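Long-range contacts in cellulase (Bacillus sp. BG-CS10, PDB 5E09), which probably hydrolyses the beta-1,4-glucosidic bonds of cellulose as a trimodular, halophilic endoglucanase of glycoside hydrolase family 5 carrying a family 46 carbohydrate-binding module: residues S12-M17 and P266-E271; K56-P61 and L96-N101. All coordinates share one frame; numbering follows the deposited sequence.

Contact 1 of 2, residues S12-M17 and P266-E271; sequences SYVADM and PVVLGE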
# COMPACT_ATOMS: atom_id res chain seq x y z
N SER A 12 16.02 -19.86 6.30
CA SER A 12 17.10 -19.20 5.57
C SER A 12 16.67 -18.93 4.14
O SER A 12 17.00 -17.89 3.56
CB SER A 12 18.37 -20.06 5.59
OG SER A 12 18.88 -20.16 6.91
N TYR A 13 15.96 -19.89 3.57
CA TYR A 13 15.29 -19.74 2.29
C TYR A 13 14.45 -18.46 2.28
O TYR A 13 14.63 -17.60 1.42
CB TYR A 13 14.43 -20.97 2.01
CG TYR A 13 13.69 -20.99 0.69
CD1 TYR A 13 12.44 -20.39 0.57
CD2 TYR A 13 14.21 -21.64 -0.42
CE1 TYR A 13 11.74 -20.41 -0.62
CE2 TYR A 13 13.51 -21.67 -1.62
CZ TYR A 13 12.28 -21.05 -1.72
OH TYR A 13 11.56 -21.07 -2.90
N VAL A 14 13.57 -18.32 3.27
CA VAL A 14 12.67 -17.17 3.33
C VAL A 14 13.42 -15.87 3.63
O VAL A 14 13.10 -14.82 3.06
CB VAL A 14 11.55 -17.38 4.38
CG1 VAL A 14 10.84 -16.07 4.70
CG2 VAL A 14 10.56 -18.42 3.88
N ALA A 15 14.42 -15.93 4.51
CA ALA A 15 15.23 -14.75 4.80
C ALA A 15 15.96 -14.27 3.54
O ALA A 15 16.14 -13.07 3.34
CB ALA A 15 16.23 -15.04 5.91
N ASP A 16 16.29 -15.18 2.66
CA ASP A 16 16.97 -14.87 1.43
C ASP A 16 16.09 -14.20 0.39
O ASP A 16 16.56 -13.80 -0.64
CB ASP A 16 17.63 -16.11 0.88
CG ASP A 16 18.75 -15.80 -0.05
OD1 ASP A 16 19.46 -14.83 0.19
OD2 ASP A 16 18.95 -16.54 -1.02
N MSE A 17 14.81 -14.11 0.64
CA MSE A 17 13.91 -13.46 -0.28
C MSE A 17 13.76 -11.99 -0.02
O MSE A 17 13.21 -11.35 -0.88
CB MSE A 17 12.53 -14.08 -0.17
CG MSE A 17 12.38 -15.51 -0.60
SE MSE A 17 10.61 -16.19 -0.05
CE MSE A 17 9.55 -15.39 -1.46
N PRO A 266 8.44 -19.76 9.07
CA PRO A 266 8.78 -18.45 8.50
C PRO A 266 7.56 -17.77 7.88
O PRO A 266 6.68 -18.45 7.35
CB PRO A 266 9.82 -18.81 7.44
CG PRO A 266 9.41 -20.16 6.98
CD PRO A 266 8.86 -20.87 8.20
N VAL A 267 7.52 -16.45 7.94
CA VAL A 267 6.39 -15.69 7.45
C VAL A 267 6.76 -14.80 6.26
O VAL A 267 7.81 -14.15 6.25
CB VAL A 267 5.79 -14.81 8.57
CG1 VAL A 267 4.61 -13.99 8.06
CG2 VAL A 267 5.37 -15.68 9.75
N VAL A 268 5.90 -14.81 5.25
CA VAL A 268 5.96 -13.86 4.15
C VAL A 268 4.76 -12.92 4.18
O VAL A 268 3.59 -13.34 4.08
CB VAL A 268 6.03 -14.56 2.78
CG1 VAL A 268 5.92 -13.52 1.66
CG2 VAL A 268 7.32 -15.36 2.64
N LEU A 269 5.05 -11.63 4.36
CA LEU A 269 4.08 -10.58 4.15
C LEU A 269 3.90 -10.43 2.64
O LEU A 269 4.55 -9.59 2.01
CB LEU A 269 4.53 -9.27 4.80
CG LEU A 269 3.54 -8.11 4.77
CD1 LEU A 269 2.23 -8.52 5.40
CD2 LEU A 269 4.12 -6.91 5.50
N GLY A 270 3.05 -11.26 2.05
CA GLY A 270 2.97 -11.38 0.61
C GLY A 270 2.52 -10.13 -0.13
O GLY A 270 2.81 -9.96 -1.32
N GLU A 271 1.79 -9.27 0.57
CA GLU A 271 1.42 -7.96 0.05
C GLU A 271 1.45 -6.94 1.16
O GLU A 271 0.96 -7.20 2.27
CB GLU A 271 0.02 -7.97 -0.59
CG GLU A 271 -0.15 -8.90 -1.77
CD GLU A 271 -1.53 -8.79 -2.38
OE1 GLU A 271 -2.25 -7.83 -2.03
OE2 GLU A 271 -1.89 -9.67 -3.19
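The backbones of Val-14 and Pro-266 come closest here, CA to CA 6.6 Å, where helix 9-15 reaches the start of strand 267-272; no hydrogen bond passes between the two segments, and side chains do the joining. Val-14 carries most of it. Both of its methyls are used, because CG1 stands anti to the backbone N (chi1 166°) while CG2 sits beside that nitrogen. CG2 rests against the ring of Pro-266, 3.7 Å from its CB, and the two side chains cross at about a right angle. The other branch, Val-14 CG1, reaches along the strand, 3.9 Å from Val-267 O and 4.1 Å from Val-268 CG2. That Val-268 methyl, the branch beside its own backbone N, also receives Met-17, present as selenomethionine, whose SE lies 4.3 Å from CG2. Val-268 is thus met by two residues, Val-14 and Met-17; the side-chain contacts are apolar, and the buried area is small (174 Å²). Met-17 N bonds back to Val-14 O (3.0 Å), an oxygen that also accepts from Thr-306 OG1. Val-267, next to Val-268 on the strand, is directed away from segment 12-17, and its side chain touches Val-256 and Phe-260 of helix 243-261. The contact lies at the end of the TIM barrel where the strands begin, which helix 9-15 covers: Val-14 and Val-268 both touch Ile-220 of strand 219-225 on one flank of strand 267-272, while on the other Met-17 packs on Thr-306 and Val-268 on Met-308, both of strand 306-311.

Contact 2 of 2, residues K56-P61 and L96-N101; sequences KSIRIP and LYVMLN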
# COMPACT_ATOMS: atom_id res chain seq x y z
N LYS A 56 15.06 -9.09 -4.26
CA LYS A 56 15.59 -10.45 -4.37
C LYS A 56 14.51 -11.51 -4.59
O LYS A 56 14.81 -12.71 -4.66
CB LYS A 56 16.42 -10.79 -3.13
CG LYS A 56 17.69 -9.98 -3.02
CD LYS A 56 18.83 -10.81 -2.48
CE LYS A 56 18.45 -11.46 -1.17
NZ LYS A 56 19.56 -12.33 -0.68
N SER A 57 13.26 -11.09 -4.69
CA SER A 57 12.19 -12.03 -5.01
C SER A 57 11.00 -11.32 -5.61
O SER A 57 10.77 -10.13 -5.37
CB SER A 57 11.76 -12.82 -3.76
OG SER A 57 11.29 -11.96 -2.74
N ILE A 58 10.24 -12.05 -6.41
CA ILE A 58 9.11 -11.46 -7.10
C ILE A 58 7.89 -12.37 -6.95
O ILE A 58 7.98 -13.59 -7.08
CB ILE A 58 9.43 -11.21 -8.59
CG1 ILE A 58 8.23 -10.61 -9.32
CG2 ILE A 58 9.89 -12.49 -9.27
CD1 ILE A 58 8.48 -10.36 -10.79
N ARG A 59 6.75 -11.77 -6.63
CA ARG A 59 5.50 -12.49 -6.58
C ARG A 59 4.77 -12.26 -7.89
O ARG A 59 4.66 -11.12 -8.36
CB ARG A 59 4.65 -12.03 -5.40
CG ARG A 59 3.33 -12.79 -5.21
CD ARG A 59 2.88 -12.64 -3.76
NE ARG A 59 1.57 -13.23 -3.49
CZ ARG A 59 0.42 -12.57 -3.56
NH1 ARG A 59 0.41 -11.29 -3.90
NH2 ARG A 59 -0.72 -13.18 -3.27
N ILE A 60 4.30 -13.33 -8.50
CA ILE A 60 3.58 -13.21 -9.76
C ILE A 60 2.16 -13.71 -9.57
O ILE A 60 1.88 -14.90 -9.71
CB ILE A 60 4.29 -14.00 -10.88
CG1 ILE A 60 5.71 -13.48 -11.06
CG2 ILE A 60 3.53 -13.84 -12.19
CD1 ILE A 60 6.52 -14.27 -12.06
N PRO A 61 1.25 -12.79 -9.21
CA PRO A 61 -0.16 -13.14 -9.07
C PRO A 61 -0.75 -13.49 -10.43
O PRO A 61 -0.53 -12.77 -11.41
CB PRO A 61 -0.80 -11.87 -8.50
CG PRO A 61 0.16 -10.78 -8.77
CD PRO A 61 1.53 -11.41 -8.79
N LEU A 96 16.28 -14.40 -9.04
CA LEU A 96 15.20 -14.05 -8.13
C LEU A 96 14.49 -15.29 -7.61
O LEU A 96 14.43 -16.31 -8.29
CB LEU A 96 14.18 -13.13 -8.82
CG LEU A 96 14.66 -11.76 -9.30
CD1 LEU A 96 13.58 -11.10 -10.16
CD2 LEU A 96 15.00 -10.89 -8.11
N TYR A 97 13.95 -15.21 -6.40
CA TYR A 97 12.96 -16.18 -5.95
C TYR A 97 11.62 -15.76 -6.55
O TYR A 97 11.37 -14.56 -6.72
CB TYR A 97 12.85 -16.23 -4.43
CG TYR A 97 14.07 -16.77 -3.71
CD1 TYR A 97 15.15 -15.94 -3.40
CD2 TYR A 97 14.13 -18.09 -3.30
CE1 TYR A 97 16.25 -16.42 -2.71
CE2 TYR A 97 15.23 -18.59 -2.61
CZ TYR A 97 16.29 -17.74 -2.33
OH TYR A 97 17.38 -18.23 -1.65
N VAL A 98 10.78 -16.73 -6.89
CA VAL A 98 9.47 -16.46 -7.49
C VAL A 98 8.35 -17.14 -6.71
O VAL A 98 8.49 -18.30 -6.31
CB VAL A 98 9.42 -16.92 -8.96
CG1 VAL A 98 8.06 -16.61 -9.58
CG2 VAL A 98 10.53 -16.25 -9.75
N MSE A 99 7.25 -16.42 -6.47
CA MSE A 99 6.05 -17.01 -5.87
C MSE A 99 4.92 -16.96 -6.89
O MSE A 99 4.62 -15.90 -7.44
CB MSE A 99 5.65 -16.27 -4.59
CG MSE A 99 4.36 -16.82 -3.95
SE MSE A 99 3.75 -15.92 -2.32
CE MSE A 99 5.49 -15.74 -1.43
N LEU A 100 4.30 -18.11 -7.14
CA LEU A 100 3.21 -18.21 -8.11
C LEU A 100 1.91 -18.69 -7.45
O LEU A 100 1.94 -19.58 -6.59
CB LEU A 100 3.59 -19.17 -9.24
CG LEU A 100 2.54 -19.42 -10.32
CD1 LEU A 100 2.34 -18.17 -11.16
CD2 LEU A 100 2.92 -20.60 -11.20
N ASN A 101 0.77 -18.10 -7.83
CA ASN A 101 -0.50 -18.47 -7.18
C ASN A 101 -1.71 -18.63 -8.09
O ASN A 101 -1.60 -18.58 -9.32
CB ASN A 101 -0.85 -17.45 -6.09
CG ASN A 101 -1.29 -16.08 -6.63
OD1 ASN A 101 -1.64 -15.92 -7.80
ND2 ASN A 101 -1.30 -15.09 -5.74
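The guanidinium of Arg-59 and the ring of Tyr-97 each meet the partner segment at an edge. SE of Met-99, a selenomethionine, lies in the guanidinium plane, 3.7 Å from NE of Arg-59. The amide of Asn-101 stands nearly upright to that plane, at 85°, and its ND2 comes obliquely to within 3.2 Å of Arg-59 NH2; as both are donors, this is proximity without a hydrogen bond. Each group is held by other partners: Arg-59 gives NE to Glu-145, NH1 to Glu-271 and Asn-22, and NH2 to Asn-148, while Asn-101 bonds His-103 through ND2 and accepts from the backbone N of Val-62 at OD1. These bonds fix the rotation of both groups. On Tyr-97, the carbonyl oxygen of Lys-56 lies in the ring plane, 3.5 Å from CD1.

The same oxygen accepts Tyr-97 N, the first of four backbone bonds that make a parallel ladder. Ile-58 bridges both ways, its N to Tyr-97 O and its O from Met-99 N (3.0 Å). Ile-60 N then closes on Met-99 O at 2.8 Å, almost straight at 176°. Away from the polar groups, Ile-58 and Val-98 lie side by side, CG2 to CG2 3.8 Å. Val-98, with CG1 anti to its backbone N, also offers that methyl to Ile-60 CD1 at 3.7 Å.

These are neighbouring strands of the closed parallel barrel, joined by helix 78-93 in a beta-alpha-beta unit. On the helix side, Ile-58 and Val-98 touch Ala-91, and Ile-60 touches Val-87 and Ile-88; Ser-57, Arg-59 and Met-99 point into the barrel, against Met-308 of strand 306-311.

Contact 2 is nested along the chain within the long loop that contact 1 closes, and their centres lie 11 Å apart in the same eight-stranded barrel. Contact 2 pairs the second and third strands; contact 1 sets the helix preceding the first strand against the seventh. Two bridges join them. At the N-terminal ends of the strands, Asp-16 forms a salt bridge with Lys-56 and probably a hydrogen bond with Tyr-97. Toward the C-terminal ends, where TIM barrels carry their active sites, Arg-59 pairs with Glu-271, whose place near the C-terminal end of the seventh strand is consistent with that of the family 5 nucleophile.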